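Local coordinates for flagellar brake protein YcgR (Klebsiella pneumoniae, PDB 5KEC) that binds the second messenger c-di-GMP and probably activates transcription of type 3 fimbriae genes, at residues I16-F20 against L100-L104; F78-K84 against Y96-P101; D122-R126 against L136-K140; H161-N167 against T179-K185. All blocks are in the same frame, centred on the assembly; numbering follows the deposited sequence.

Contact 1 of 4, residues I16-F20 against L100-L104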
# COMPACT_ATOMS: atom_id res chain seq x y z
N ILE B 16 -0.56 -19.80 -12.96
CA ILE B 16 -0.47 -19.18 -11.64
C ILE B 16 -0.44 -20.22 -10.53
O ILE B 16 0.38 -20.14 -9.61
CB ILE B 16 -1.61 -18.17 -11.40
CG1 ILE B 16 -1.36 -16.89 -12.20
CG2 ILE B 16 -1.73 -17.85 -9.91
CD1 ILE B 16 -2.64 -16.10 -12.49
N ILE B 17 -1.33 -21.20 -10.63
CA ILE B 17 -1.34 -22.31 -9.67
C ILE B 17 0.01 -23.02 -9.72
O ILE B 17 0.63 -23.24 -8.69
CB ILE B 17 -2.48 -23.30 -9.95
CG1 ILE B 17 -3.83 -22.63 -9.72
CG2 ILE B 17 -2.36 -24.52 -9.05
CD1 ILE B 17 -5.03 -23.51 -10.07
N ALA B 18 0.46 -23.35 -10.93
CA ALA B 18 1.75 -24.02 -11.12
C ALA B 18 2.91 -23.24 -10.50
O ALA B 18 3.82 -23.84 -9.92
CB ALA B 18 2.01 -24.25 -12.61
N ILE B 19 2.88 -21.91 -10.62
CA ILE B 19 3.94 -21.08 -10.07
C ILE B 19 3.92 -21.08 -8.55
O ILE B 19 4.97 -21.18 -7.90
CB ILE B 19 3.86 -19.62 -10.59
CG1 ILE B 19 4.38 -19.54 -12.03
CG2 ILE B 19 4.65 -18.69 -9.69
CD1 ILE B 19 4.01 -18.25 -12.74
N PHE B 20 2.73 -21.00 -7.97
CA PHE B 20 2.63 -21.03 -6.51
C PHE B 20 3.13 -22.35 -5.93
O PHE B 20 3.88 -22.37 -4.96
CB PHE B 20 1.20 -20.71 -6.04
CG PHE B 20 0.97 -19.24 -5.80
CD1 PHE B 20 0.90 -18.36 -6.86
CD2 PHE B 20 0.83 -18.75 -4.51
CE1 PHE B 20 0.70 -17.01 -6.64
CE2 PHE B 20 0.64 -17.40 -4.28
CZ PHE B 20 0.57 -16.53 -5.34
N LEU B 100 -6.10 -17.15 -4.55
CA LEU B 100 -5.01 -17.07 -5.51
C LEU B 100 -5.20 -15.82 -6.34
O LEU B 100 -6.32 -15.48 -6.70
CB LEU B 100 -4.96 -18.31 -6.40
CG LEU B 100 -4.26 -19.55 -5.82
CD1 LEU B 100 -4.43 -20.73 -6.75
CD2 LEU B 100 -2.78 -19.27 -5.56
N PRO B 101 -4.10 -15.12 -6.63
CA PRO B 101 -4.19 -13.92 -7.46
C PRO B 101 -4.63 -14.31 -8.87
O PRO B 101 -4.37 -15.44 -9.30
CB PRO B 101 -2.75 -13.41 -7.48
CG PRO B 101 -1.92 -14.63 -7.27
CD PRO B 101 -2.71 -15.48 -6.31
N GLU B 102 -5.27 -13.39 -9.57
CA GLU B 102 -5.75 -13.66 -10.91
C GLU B 102 -4.81 -12.99 -11.89
O GLU B 102 -4.94 -13.15 -13.10
CB GLU B 102 -7.18 -13.14 -11.08
CG GLU B 102 -8.19 -13.86 -10.20
CD GLU B 102 -9.51 -13.12 -10.10
OE1 GLU B 102 -9.49 -11.88 -9.97
OE2 GLU B 102 -10.57 -13.79 -10.15
N CYS B 103 -3.86 -12.24 -11.35
CA CYS B 103 -2.83 -11.62 -12.17
C CYS B 103 -1.51 -11.56 -11.42
O CYS B 103 -1.47 -11.19 -10.24
CB CYS B 103 -3.27 -10.22 -12.60
SG CYS B 103 -2.37 -9.60 -14.05
N LEU B 104 -0.44 -11.93 -12.10
CA LEU B 104 0.90 -11.84 -11.55
C LEU B 104 1.73 -10.96 -12.46
O LEU B 104 1.59 -11.01 -13.69
CB LEU B 104 1.56 -13.22 -11.49
CG LEU B 104 0.95 -14.28 -10.58
CD1 LEU B 104 1.68 -15.60 -10.75
CD2 LEU B 104 1.00 -13.82 -9.13

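Contact 2 of 4, residues F78-K84 against Y96-P101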
# COMPACT_ATOMS: atom_id res chain seq x y z
N PHE B 78 1.85 -9.28 -6.74
CA PHE B 78 0.43 -9.52 -6.92
C PHE B 78 -0.32 -9.02 -5.70
O PHE B 78 0.28 -8.71 -4.67
CB PHE B 78 0.17 -11.01 -7.14
CG PHE B 78 0.60 -11.88 -6.00
CD1 PHE B 78 -0.30 -12.30 -5.04
CD2 PHE B 78 1.93 -12.28 -5.89
CE1 PHE B 78 0.10 -13.10 -3.99
CE2 PHE B 78 2.34 -13.09 -4.84
CZ PHE B 78 1.42 -13.50 -3.89
N ASN B 79 -1.64 -8.94 -5.82
CA ASN B 79 -2.49 -8.59 -4.70
C ASN B 79 -3.43 -9.75 -4.46
O ASN B 79 -3.75 -10.49 -5.39
CB ASN B 79 -3.29 -7.33 -5.01
CG ASN B 79 -2.40 -6.11 -5.18
OD1 ASN B 79 -2.10 -5.41 -4.22
ND2 ASN B 79 -1.97 -5.86 -6.41
N ALA B 80 -3.86 -9.93 -3.22
CA ALA B 80 -4.77 -11.01 -2.90
C ALA B 80 -5.56 -10.67 -1.65
O ALA B 80 -5.05 -10.07 -0.71
CB ALA B 80 -4.03 -12.33 -2.72
N ALA B 81 -6.83 -11.06 -1.65
CA ALA B 81 -7.70 -10.80 -0.52
C ALA B 81 -7.73 -12.01 0.41
O ALA B 81 -7.64 -13.15 -0.03
CB ALA B 81 -9.11 -10.45 -1.00
N LEU B 82 -7.87 -11.73 1.70
CA LEU B 82 -7.95 -12.76 2.72
C LEU B 82 -9.34 -13.38 2.68
O LEU B 82 -10.34 -12.66 2.62
CB LEU B 82 -7.68 -12.13 4.09
CG LEU B 82 -7.48 -12.98 5.34
CD1 LEU B 82 -6.90 -12.10 6.43
CD2 LEU B 82 -8.78 -13.61 5.81
N THR B 83 -9.41 -14.70 2.69
CA THR B 83 -10.69 -15.40 2.65
C THR B 83 -11.02 -16.06 3.99
O THR B 83 -12.16 -16.04 4.43
CB THR B 83 -10.71 -16.47 1.54
OG1 THR B 83 -9.76 -17.50 1.84
CG2 THR B 83 -10.38 -15.85 0.19
N LYS B 84 -10.00 -16.65 4.62
CA LYS B 84 -10.19 -17.36 5.88
C LYS B 84 -9.05 -17.05 6.83
O LYS B 84 -7.96 -16.66 6.41
CB LYS B 84 -10.22 -18.87 5.63
CG LYS B 84 -11.13 -19.32 4.51
CD LYS B 84 -10.80 -20.74 4.07
CE LYS B 84 -11.62 -21.14 2.85
NZ LYS B 84 -11.15 -22.44 2.29
N TYR B 96 -3.59 -17.91 7.72
CA TYR B 96 -4.36 -17.07 6.81
C TYR B 96 -4.53 -17.75 5.46
O TYR B 96 -3.56 -18.28 4.90
CB TYR B 96 -3.65 -15.74 6.59
CG TYR B 96 -3.63 -14.82 7.78
CD1 TYR B 96 -2.53 -14.79 8.64
CD2 TYR B 96 -4.69 -13.97 8.05
CE1 TYR B 96 -2.50 -13.95 9.72
CE2 TYR B 96 -4.67 -13.12 9.14
CZ TYR B 96 -3.57 -13.11 9.97
OH TYR B 96 -3.53 -12.27 11.05
N ALA B 97 -5.74 -17.73 4.93
CA ALA B 97 -5.98 -18.21 3.58
C ALA B 97 -6.32 -17.03 2.68
O ALA B 97 -7.21 -16.24 2.98
CB ALA B 97 -7.08 -19.25 3.56
N PHE B 98 -5.60 -16.91 1.57
CA PHE B 98 -5.82 -15.85 0.60
C PHE B 98 -6.27 -16.48 -0.71
O PHE B 98 -5.84 -17.57 -1.05
CB PHE B 98 -4.53 -15.05 0.37
CG PHE B 98 -4.10 -14.21 1.55
CD1 PHE B 98 -4.52 -12.90 1.67
CD2 PHE B 98 -3.27 -14.74 2.52
CE1 PHE B 98 -4.13 -12.13 2.75
CE2 PHE B 98 -2.87 -13.98 3.60
CZ PHE B 98 -3.30 -12.67 3.71
N SER B 99 -7.14 -15.80 -1.44
CA SER B 99 -7.50 -16.27 -2.77
C SER B 99 -6.29 -16.17 -3.68
O SER B 99 -5.52 -15.21 -3.58
CB SER B 99 -8.65 -15.44 -3.35
OG SER B 99 -9.90 -15.88 -2.84
N LEU B 100 -6.10 -17.15 -4.55
CA LEU B 100 -5.01 -17.07 -5.51
C LEU B 100 -5.20 -15.82 -6.34
O LEU B 100 -6.32 -15.48 -6.70
CB LEU B 100 -4.96 -18.31 -6.40
CG LEU B 100 -4.26 -19.55 -5.82
CD1 LEU B 100 -4.43 -20.73 -6.75
CD2 LEU B 100 -2.78 -19.27 -5.56
N PRO B 101 -4.10 -15.12 -6.63
CA PRO B 101 -4.19 -13.92 -7.46
C PRO B 101 -4.63 -14.31 -8.87
O PRO B 101 -4.37 -15.44 -9.30
CB PRO B 101 -2.75 -13.41 -7.48
CG PRO B 101 -1.92 -14.63 -7.27
CD PRO B 101 -2.71 -15.48 -6.31

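Contact 3 of 4, residues D122-R126 against L136-K140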
# COMPACT_ATOMS: atom_id res chain seq x y z
N ASP B 122 3.55 22.94 -3.86
CA ASP B 122 2.61 23.54 -2.91
C ASP B 122 1.31 22.74 -2.87
O ASP B 122 0.28 23.21 -3.33
CB ASP B 122 2.30 24.97 -3.34
CG ASP B 122 2.73 26.01 -2.32
OD1 ASP B 122 3.45 25.65 -1.36
OD2 ASP B 122 2.36 27.19 -2.49
N PHE B 123 1.36 21.53 -2.32
CA PHE B 123 0.19 20.67 -2.29
C PHE B 123 -0.43 20.70 -0.90
O PHE B 123 0.29 20.65 0.10
CB PHE B 123 0.56 19.23 -2.65
CG PHE B 123 1.05 19.05 -4.06
CD1 PHE B 123 0.85 20.03 -5.02
CD2 PHE B 123 1.71 17.89 -4.43
CE1 PHE B 123 1.29 19.85 -6.33
CE2 PHE B 123 2.16 17.70 -5.73
CZ PHE B 123 1.95 18.68 -6.68
N TYR B 124 -1.75 20.79 -0.83
CA TYR B 124 -2.45 20.83 0.45
C TYR B 124 -3.66 19.90 0.40
O TYR B 124 -4.07 19.46 -0.67
CB TYR B 124 -2.90 22.26 0.78
CG TYR B 124 -1.78 23.25 0.99
CD1 TYR B 124 -1.25 23.48 2.25
CD2 TYR B 124 -1.24 23.97 -0.09
CE1 TYR B 124 -0.22 24.39 2.45
CE2 TYR B 124 -0.21 24.87 0.10
CZ TYR B 124 0.30 25.08 1.37
OH TYR B 124 1.32 25.98 1.56
N CYS B 125 -4.21 19.59 1.57
CA CYS B 125 -5.46 18.85 1.66
C CYS B 125 -6.42 19.59 2.57
O CYS B 125 -6.10 19.88 3.73
CB CYS B 125 -5.22 17.44 2.20
SG CYS B 125 -6.74 16.51 2.49
N ARG B 126 -7.60 19.92 2.05
CA ARG B 126 -8.57 20.67 2.83
C ARG B 126 -9.87 19.90 2.88
O ARG B 126 -10.09 18.98 2.09
CB ARG B 126 -8.81 22.05 2.21
CG ARG B 126 -9.83 22.05 1.09
CD ARG B 126 -9.94 23.42 0.43
NE ARG B 126 -10.35 23.30 -0.97
CZ ARG B 126 -11.58 23.51 -1.41
NH1 ARG B 126 -12.54 23.84 -0.55
NH2 ARG B 126 -11.86 23.38 -2.70
N LEU B 136 -7.00 21.73 7.43
CA LEU B 136 -6.06 21.97 6.34
C LEU B 136 -4.79 21.20 6.66
O LEU B 136 -4.32 21.23 7.79
CB LEU B 136 -5.76 23.46 6.22
CG LEU B 136 -4.70 23.82 5.18
CD1 LEU B 136 -5.13 23.31 3.81
CD2 LEU B 136 -4.46 25.32 5.15
N PHE B 137 -4.25 20.51 5.66
CA PHE B 137 -3.00 19.79 5.85
C PHE B 137 -2.02 20.10 4.72
O PHE B 137 -2.43 20.27 3.58
CB PHE B 137 -3.24 18.28 5.86
CG PHE B 137 -4.07 17.79 7.03
CD1 PHE B 137 -3.51 17.63 8.28
CD2 PHE B 137 -5.41 17.46 6.85
CE1 PHE B 137 -4.27 17.17 9.34
CE2 PHE B 137 -6.17 16.99 7.90
CZ PHE B 137 -5.60 16.85 9.15
N ASP B 138 -0.73 20.17 5.05
CA ASP B 138 0.31 20.13 4.04
C ASP B 138 0.45 18.70 3.56
O ASP B 138 0.55 17.78 4.37
CB ASP B 138 1.65 20.61 4.61
CG ASP B 138 1.75 22.12 4.70
OD1 ASP B 138 0.69 22.78 4.83
OD2 ASP B 138 2.88 22.64 4.64
N ILE B 139 0.46 18.50 2.25
CA ILE B 139 0.76 17.19 1.70
C ILE B 139 2.27 17.07 1.57
O ILE B 139 2.87 17.65 0.65
CB ILE B 139 0.08 16.98 0.34
CG1 ILE B 139 -1.44 17.06 0.50
CG2 ILE B 139 0.49 15.63 -0.28
CD1 ILE B 139 -2.20 16.82 -0.78
N LYS B 140 2.90 16.35 2.49
CA LYS B 140 4.36 16.35 2.57
C LYS B 140 4.98 15.36 1.60
O LYS B 140 5.98 15.66 0.94
CB LYS B 140 4.83 16.04 4.00
CG LYS B 140 4.41 17.07 5.03
CD LYS B 140 4.85 18.47 4.62
CE LYS B 140 6.36 18.63 4.69
NZ LYS B 140 6.78 20.02 4.34

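Contact 4 of 4, residues H161-N167 against T179-K185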
# COMPACT_ATOMS: atom_id res chain seq x y z
N HIS B 161 -6.84 5.64 14.31
CA HIS B 161 -6.51 4.62 13.33
C HIS B 161 -7.75 4.15 12.56
O HIS B 161 -8.80 3.88 13.15
CB HIS B 161 -5.80 3.44 14.00
CG HIS B 161 -5.49 2.31 13.06
ND1 HIS B 161 -4.40 2.33 12.21
CD2 HIS B 161 -6.14 1.15 12.82
CE1 HIS B 161 -4.39 1.22 11.50
NE2 HIS B 161 -5.43 0.49 11.85
N ASN B 162 -7.60 4.05 11.24
CA ASN B 162 -8.70 3.68 10.35
C ASN B 162 -9.84 4.68 10.31
O ASN B 162 -10.87 4.44 9.68
CB ASN B 162 -9.23 2.28 10.67
CG ASN B 162 -8.46 1.19 9.96
OD1 ASN B 162 -7.87 1.48 8.90
ND2 ASN B 162 -8.44 0.05 10.46
N ALA B 163 -9.68 5.82 10.98
CA ALA B 163 -10.67 6.87 10.86
C ALA B 163 -10.74 7.28 9.40
O ALA B 163 -9.77 7.17 8.65
CB ALA B 163 -10.31 8.07 11.73
N LEU B 164 -11.91 7.73 8.99
CA LEU B 164 -12.14 8.10 7.61
C LEU B 164 -12.29 9.61 7.48
O LEU B 164 -13.06 10.23 8.21
CB LEU B 164 -13.39 7.40 7.09
CG LEU B 164 -13.55 7.29 5.58
CD1 LEU B 164 -12.50 6.35 5.01
CD2 LEU B 164 -14.95 6.80 5.24
N LEU B 165 -11.55 10.19 6.54
CA LEU B 165 -11.75 11.58 6.17
C LEU B 165 -12.48 11.60 4.83
O LEU B 165 -11.87 11.41 3.78
CB LEU B 165 -10.42 12.31 6.04
CG LEU B 165 -9.53 12.39 7.28
CD1 LEU B 165 -8.21 13.08 6.96
CD2 LEU B 165 -10.26 13.10 8.41
N LYS B 166 -13.79 11.80 4.88
CA LYS B 166 -14.59 11.75 3.66
C LYS B 166 -14.64 13.10 2.96
O LYS B 166 -14.67 14.14 3.61
CB LYS B 166 -16.00 11.26 3.96
CG LYS B 166 -16.72 12.04 5.05
CD LYS B 166 -18.03 11.36 5.42
CE LYS B 166 -17.80 9.89 5.76
NZ LYS B 166 -19.04 9.19 6.20
N ASN B 167 -14.65 13.07 1.63
CA ASN B 167 -14.79 14.30 0.87
C ASN B 167 -13.62 15.24 1.12
O ASN B 167 -13.78 16.45 1.13
CB ASN B 167 -16.09 15.03 1.22
CG ASN B 167 -17.31 14.14 1.11
OD1 ASN B 167 -17.53 13.48 0.10
ND2 ASN B 167 -18.12 14.12 2.17
N THR B 179 -11.09 15.43 -5.28
CA THR B 179 -11.86 15.09 -4.09
C THR B 179 -11.77 13.60 -3.86
O THR B 179 -12.00 12.80 -4.77
CB THR B 179 -13.34 15.52 -4.24
OG1 THR B 179 -13.41 16.94 -4.38
CG2 THR B 179 -14.15 15.12 -3.00
N ILE B 180 -11.42 13.20 -2.64
CA ILE B 180 -11.16 11.80 -2.37
C ILE B 180 -11.47 11.49 -0.92
O ILE B 180 -11.63 12.39 -0.10
CB ILE B 180 -9.68 11.48 -2.65
CG1 ILE B 180 -9.47 9.96 -2.76
CG2 ILE B 180 -8.77 12.11 -1.57
CD1 ILE B 180 -8.07 9.59 -3.18
N ASP B 181 -11.57 10.20 -0.60
CA ASP B 181 -11.72 9.77 0.78
C ASP B 181 -10.39 9.23 1.31
O ASP B 181 -9.69 8.49 0.61
CB ASP B 181 -12.81 8.71 0.89
CG ASP B 181 -14.14 9.21 0.39
OD1 ASP B 181 -14.51 10.35 0.73
OD2 ASP B 181 -14.80 8.48 -0.38
N LEU B 182 -10.03 9.64 2.52
CA LEU B 182 -8.78 9.20 3.10
C LEU B 182 -9.02 8.32 4.31
O LEU B 182 -9.91 8.58 5.12
CB LEU B 182 -7.92 10.40 3.51
CG LEU B 182 -7.61 11.43 2.42
CD1 LEU B 182 -6.97 12.66 3.04
CD2 LEU B 182 -6.72 10.83 1.34
N VAL B 183 -8.23 7.26 4.44
CA VAL B 183 -8.26 6.41 5.62
C VAL B 183 -7.00 6.67 6.43
O VAL B 183 -5.89 6.42 5.96
CB VAL B 183 -8.33 4.93 5.24
CG1 VAL B 183 -8.22 4.05 6.48
CG2 VAL B 183 -9.61 4.63 4.47
N VAL B 184 -7.17 7.20 7.63
CA VAL B 184 -6.06 7.50 8.51
C VAL B 184 -5.39 6.20 8.95
O VAL B 184 -6.06 5.29 9.44
CB VAL B 184 -6.52 8.30 9.74
CG1 VAL B 184 -5.36 8.53 10.71
CG2 VAL B 184 -7.14 9.62 9.29
N LYS B 185 -4.08 6.10 8.75
CA LYS B 185 -3.35 4.87 9.08
C LYS B 185 -2.42 5.04 10.27
O LYS B 185 -2.29 4.14 11.09
CB LYS B 185 -2.55 4.38 7.88
CG LYS B 185 -3.38 3.69 6.82
CD LYS B 185 -4.14 2.53 7.43
CE LYS B 185 -5.10 1.89 6.44
NZ LYS B 185 -5.88 0.81 7.10

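Contact 1 of 4, residues I16-F20 against L100-L104
The carbonyl oxygen of P101 is flanked by two carbons of I16, with CG2 at 3.6 Å from P101 O and CD1 nearly as close. These are van der Waals touches, and the two segments are joined by apolar packing alone. I16 CG1 stands anti to the carbonyl carbon (chi1 -75°), which directs it to L104, 3.6 Å from CD1, while CG2 faces P101. A beta-branched isoleucine suits this place because its two arms reach the loop at different points. I19 meets the same leucine tip to tip, CD1 to CD1 at 4.1 Å.

L100 CD2 sits over one face of the F20 ring, 3.8 Å from its centroid and 14° off the normal, a CH-pi contact, while L104 CD2 comes to the ring edge. P101, a compact and rigid ring, brings CD to 3.6 Å from F20 CZ. The other methyl of L100, CD1, turns to I17 CG1 at 3.6 Å, so one leucine bridges two helix residues.

Helix 13-25 thus packs against the loop linking strands 94-99 and 104-107. F20 also touches F51 and meets F78 edge-to-face, and L104 lies on I76 and F78 of strand 74-87.

Contact 2 of 4, residues F78-K84 against Y96-P101
A97 O takes two backbone donors from neighbouring residues of the facing strand, T83 N at 2.7 Å and K84 N at 3.3 Å. The T83 bond is nearly straight, 172° at the hydrogen. A97 N returns a bond to K84 O, and S99 N donates to A81 O farther along the hairpin.

Side chains fill in around this ladder. L82 CD1 comes to the edge of the Y96 ring, 3.3 Å from CD2. CG of L82 stands anti to the backbone N (chi1 -170°), which carries that methyl to the tyrosine, while L82 CB rests 3.8 Å from F98 CE1. T83 and K84, both opposite A97, form a classic beta bulge in the antiparallel hairpin of strands 74-87 and 94-99, and the register slips by one residue. Beyond the bridged residue pairs, where the second segment has left its strand, F78 CD1 lies 3.6 Å from P101 CG, an aromatic and a proline suited to apolar cover.

In the second shell, E50 accepts a hydrogen bond from T83 OG1 and forms a salt bridge with K84 NZ, while Y96 OH bonds to R57 O and I59 N. The F98 ring meets F51 and stands edge-to-face with F67.

Contact 3 of 4, residues D122-R126 against L136-K140
Y124 lies across from D138 in the hairpin of strands 124-128 and 134-142. At its root, Y124 CB rests 3.5 Å from F137 O and a little farther from L136 CD1. CG leaves anti to the carbonyl carbon (chi1 -65°), which lays the ring alongside D138 with F137 O near its plane. Next along the rim, CD1 comes to 3.3 Å from D138 OD1, and CE1 closes to 3.0 Å from the same oxygen. By CZ, 4.2 Å from D138 OD1, the two are parting, and OH extends beyond the aspartate. Both side chains point the same way, yet the carboxylate is turned almost perpendicular to the ring, with planes 87° apart.

Behind them the backbone is joined at the hydrogen-bonded pair C125 and F137. C125 N donates to F137 O at 2.8 Å, and F137 N to C125 O, in the carbonyl plane, at 2.7 Å. I139 N continues the pattern to F123 O, although it comes from above that carbonyl plane. C125, F137 and I139 are apolar or nearly so, as fits their buried face. I139 also packs CB against F123 CB at 3.8 Å and lies on L149 of strand 146-151 and L170 of strand 164-171, within what is probably the PilZ-type beta-barrel.

The approach of CE1 to the carboxylate oxygen is tight and oblique; its slightly positive hydrogen probably adds a weak C-H...O attraction, while the tyrosine hydrocarbon shelters part of the aspartate.

Contact 4 of 4, residues H161-N167 against T179-K185
L165 and L182 form the hydrogen-bonded pair of an antiparallel beta hairpin, strands 164-171 and 177-193, in the probable PilZ domain. L165 N donates to L182 O at 2.7 Å and L182 N returns to L165 O at 2.8 Å, so the N-H and C=O of each leucine are satisfied by those of the other. One step along, A163 O is met by V184 N at 2.8 Å, nearly head-on to the carbonyl. V184 O in turn accepts from N162 N, less straight at 136°.

Before strand 164-171 begins, side chains take over the pairing with 177-193. H161 CG stands anti to the backbone N (chi1 177°), which swings the ring toward K185, and ND1 donates to K185 O at 3.0 Å, with the oxygen in the ring plane. K185 folds its own amine back, and NZ reaches N162 OD1 at 2.8 Å, in the plane of the amide carbonyl. Asparagine fits here twice over, for it accepts this bond and tolerates the left-handed backbone, phi 65°, that turns the chain.

At the other end N167, likewise left-handed, marks a corner in the chain. Its N donates to D181 OD1 at 2.9 Å, a carboxylate standing in for a strand carbonyl, and N167 OD1 is bonded to R212 NH2. R212 also makes a long, weak ion pair with D181.

The remaining cover is hydrocarbon: L165 and L182 pack CB to CB on the buried face, and on the opposite face L164 CD1 presses on V183 CG2 at 3.4 Å, tighter than usual for two methyl carbons.

Contacts 1 and 2 share L100 and P101 and touch directly, F20 CZ lying 3.5 Å from F78 CZ; both belong to the N-terminal YcgR-like domain. Contacts 3 and 4 form a second pair on neighbouring strands of the other sheet, meeting where C125 SG is 3.9 Å from L182 CD1. The two pairs remain apart: contacts 1 and 3 are about 39 Å from centre to centre, and contacts 2 and 4 about 13 Å between nearest atoms. No c-di-GMP is bound in this apo chain, but residues that bind it lie near both groups. The side chain of R111 is about 9 Å from that of N79, and C207 about 4 Å from L182.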